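Local coordinates for protein polyphosphate kinase (Porphyromonas gingivalis, PDB 2O8R) that probably catalyses the reversible transfer of the terminal phosphate of ATP onto a growing chain of inorganic polyphosphate, at residues S419-M422 against R423-I427. The protein carries 3 engineered substitutions. Residues are numbered along the deposited sequence; the frame is centred on the assembly and turned at random.
Sequences SERM and RRSGI
Met422 and Ile427 meet on the buried side of the last turn of helix 416-425, where a Schellman motif ends the helix. Ile427 CD1 lies 3.7 Å from Met422 CB, and the selenomethionine chain bends at its last torsion (chi3 72°), bringing CE back beside the same methyl. Val400 and Val402 of the neighbouring strand 399-404, Ile429 and helix 385-395 close round this apolar pair. Gly426 turns the chain with positive phi, and Ile427 N then bonds back to Met422 O (3.0 Å). One residue earlier, Arg421 O takes two donors from opposite faces of its carbonyl plane, Ser425 N at 2.9 Å and Ser425 OG at 2.7 Å. The Arg421 guanidinium forms a salt bridge with Glu391 through NE and a hydrogen bond with Asn383 through NH1, and the side chain packs on Ser385 of the second subunit. The solvent side is looser: Glu420 and Arg424 run side by side, their charged planes nearly perpendicular (88°), and OE1 of Glu420 stays a long 3.7 Å from NH2 of Arg424. The guanidinium instead lays one face over Glu420 O. The chemistry implies a helix end fixed by backbone and serine bonds over an apolar base, to which the long surface ion pair probably adds little.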
ATOM      1  N   SER A 419      -2.912  13.674  -5.626  1.00 63.50           N
ATOM      2  CA  SER A 419      -3.434  14.599  -6.630  1.00 64.34           C
ATOM      3  C   SER A 419      -3.039  16.038  -6.321  1.00 66.44           C
ATOM      4  O   SER A 419      -2.748  16.821  -7.229  1.00 62.77           O
ATOM      5  CB  SER A 419      -4.953  14.499  -6.716  1.00 53.20           C
ATOM      6  OG  SER A 419      -5.345  13.180  -7.031  1.00 93.50           O
ATOM      7  N   GLU A 420      -3.032  16.380  -5.036  1.00 50.79           N
ATOM      8  CA  GLU A 420      -2.689  17.720  -4.639  1.00 74.38           C
ATOM      9  C   GLU A 420      -1.192  17.923  -4.861  1.00 72.92           C
ATOM     10  O   GLU A 420      -0.765  19.005  -5.265  1.00 76.17           O
ATOM     11  CB  GLU A 420      -3.142  18.022  -3.194  1.00 87.44           C
ATOM     12  CG  GLU A 420      -2.223  17.529  -2.076  1.00102.32           C
ATOM     13  CD  GLU A 420      -2.810  17.711  -0.682  1.00110.39           C
ATOM     14  OE1 GLU A 420      -2.038  18.039   0.251  1.00114.34           O
ATOM     15  OE2 GLU A 420      -4.037  17.523  -0.516  1.00124.46           O
ATOM     16  N   ARG A 421      -0.407  16.869  -4.654  1.00 49.90           N
ATOM     17  CA  ARG A 421       1.017  16.962  -4.878  1.00 52.36           C
ATOM     18  C   ARG A 421       1.282  17.214  -6.351  1.00 67.23           C
ATOM     19  O   ARG A 421       2.162  18.012  -6.705  1.00 73.22           O
ATOM     20  CB  ARG A 421       1.728  15.693  -4.426  1.00 60.87           C
ATOM     21  CG  ARG A 421       3.227  15.737  -4.660  1.00 59.60           C
ATOM     22  CD  ARG A 421       3.927  14.520  -4.098  1.00 75.46           C
ATOM     23  NE  ARG A 421       4.100  13.486  -5.106  1.00 73.13           N
ATOM     24  CZ  ARG A 421       3.603  12.260  -5.021  1.00 81.37           C
ATOM     25  NH1 ARG A 421       3.829  11.404  -6.003  1.00 85.32           N
ATOM     26  NH2 ARG A 421       2.893  11.884  -3.964  1.00 95.31           N
HETATM   27  N   MSE A 422       0.510  16.543  -7.200  1.00 57.08           N
HETATM   28  CA  MSE A 422       0.656  16.678  -8.647  1.00 68.88           C
HETATM   29  C   MSE A 422       0.231  18.052  -9.144  1.00 67.26           C
HETATM   30  O   MSE A 422       0.930  18.654  -9.965  1.00 59.26           O
HETATM   31  CB  MSE A 422      -0.140  15.604  -9.368  1.00 69.83           C
HETATM   32  CG  MSE A 422       0.434  14.214  -9.216  1.00 82.66           C
HETATM   33 SE   MSE A 422      -0.881  12.867  -9.728  1.00 84.67          SE
HETATM   34  CE  MSE A 422      -0.874  13.157 -11.664  1.00 73.13           C
ATOM     35  N   ARG A 423      -0.907  18.537  -8.643  1.00 67.15           N
ATOM     36  CA  ARG A 423      -1.408  19.873  -8.988  1.00 67.62           C
ATOM     37  C   ARG A 423      -0.403  20.942  -8.570  1.00 66.22           C
ATOM     38  O   ARG A 423      -0.132  21.884  -9.316  1.00 70.45           O
ATOM     39  CB  ARG A 423      -2.771  20.135  -8.346  1.00 48.43           C
ATOM     40  CG  ARG A 423      -3.925  19.361  -8.990  1.00 61.05           C
ATOM     41  CD  ARG A 423      -5.247  19.604  -8.256  1.00 65.91           C
ATOM     42  NE  ARG A 423      -6.234  18.549  -8.497  1.00 88.78           N
ATOM     43  CZ  ARG A 423      -7.082  18.520  -9.528  1.00101.92           C
ATOM     44  NH1 ARG A 423      -7.944  17.514  -9.653  1.00 90.61           N
ATOM     45  NH2 ARG A 423      -7.077  19.490 -10.438  1.00103.54           N
ATOM     46  N   ARG A 424       0.161  20.754  -7.381  1.00 56.69           N
ATOM     47  CA  ARG A 424       1.204  21.606  -6.838  1.00 60.57           C
ATOM     48  C   ARG A 424       2.411  21.567  -7.745  1.00 49.69           C
ATOM     49  O   ARG A 424       3.047  22.583  -7.972  1.00 54.53           O
ATOM     50  CB  ARG A 424       1.553  21.144  -5.416  1.00 64.94           C
ATOM     51  CG  ARG A 424       2.890  21.595  -4.820  1.00 85.62           C
ATOM     52  CD  ARG A 424       2.896  21.487  -3.279  1.00 86.92           C
ATOM     53  NE  ARG A 424       2.442  20.187  -2.775  1.00101.56           N
ATOM     54  CZ  ARG A 424       1.204  19.920  -2.345  1.00102.21           C
ATOM     55  NH1 ARG A 424       0.269  20.863  -2.360  1.00 94.04           N
ATOM     56  NH2 ARG A 424       0.897  18.701  -1.905  1.00 50.86           N
ATOM     57  N   SER A 425       2.713  20.397  -8.292  1.00 66.11           N
ATOM     58  CA  SER A 425       3.835  20.279  -9.216  1.00 63.58           C
ATOM     59  C   SER A 425       3.537  21.015 -10.509  1.00 55.82           C
ATOM     60  O   SER A 425       4.450  21.288 -11.290  1.00 77.35           O
ATOM     61  CB  SER A 425       4.162  18.814  -9.503  1.00 61.39           C
ATOM     62  OG  SER A 425       4.393  18.104  -8.300  1.00 79.80           O
ATOM     63  N   GLY A 426       2.259  21.331 -10.730  1.00 53.19           N
ATOM     64  CA  GLY A 426       1.841  22.074 -11.912  1.00 41.62           C
ATOM     65  C   GLY A 426       1.002  21.270 -12.876  1.00 59.03           C
ATOM     66  O   GLY A 426       0.457  21.830 -13.833  1.00 62.65           O
ATOM     67  N   ILE A 427       0.908  19.959 -12.631  1.00 58.21           N
ATOM     68  CA  ILE A 427       0.055  19.060 -13.425  1.00 58.33           C
ATOM     69  C   ILE A 427      -1.431  19.423 -13.291  1.00 54.27           C
ATOM     70  O   ILE A 427      -1.865  19.895 -12.239  1.00 59.65           O
ATOM     71  CB  ILE A 427       0.220  17.590 -12.989  1.00 55.51           C
ATOM     72  CG1 ILE A 427       1.684  17.138 -13.062  1.00 54.85           C
ATOM     73  CG2 ILE A 427      -0.647  16.704 -13.818  1.00 32.99           C
ATOM     74  CD1 ILE A 427       1.933  15.746 -12.454  1.00 41.16           C
TER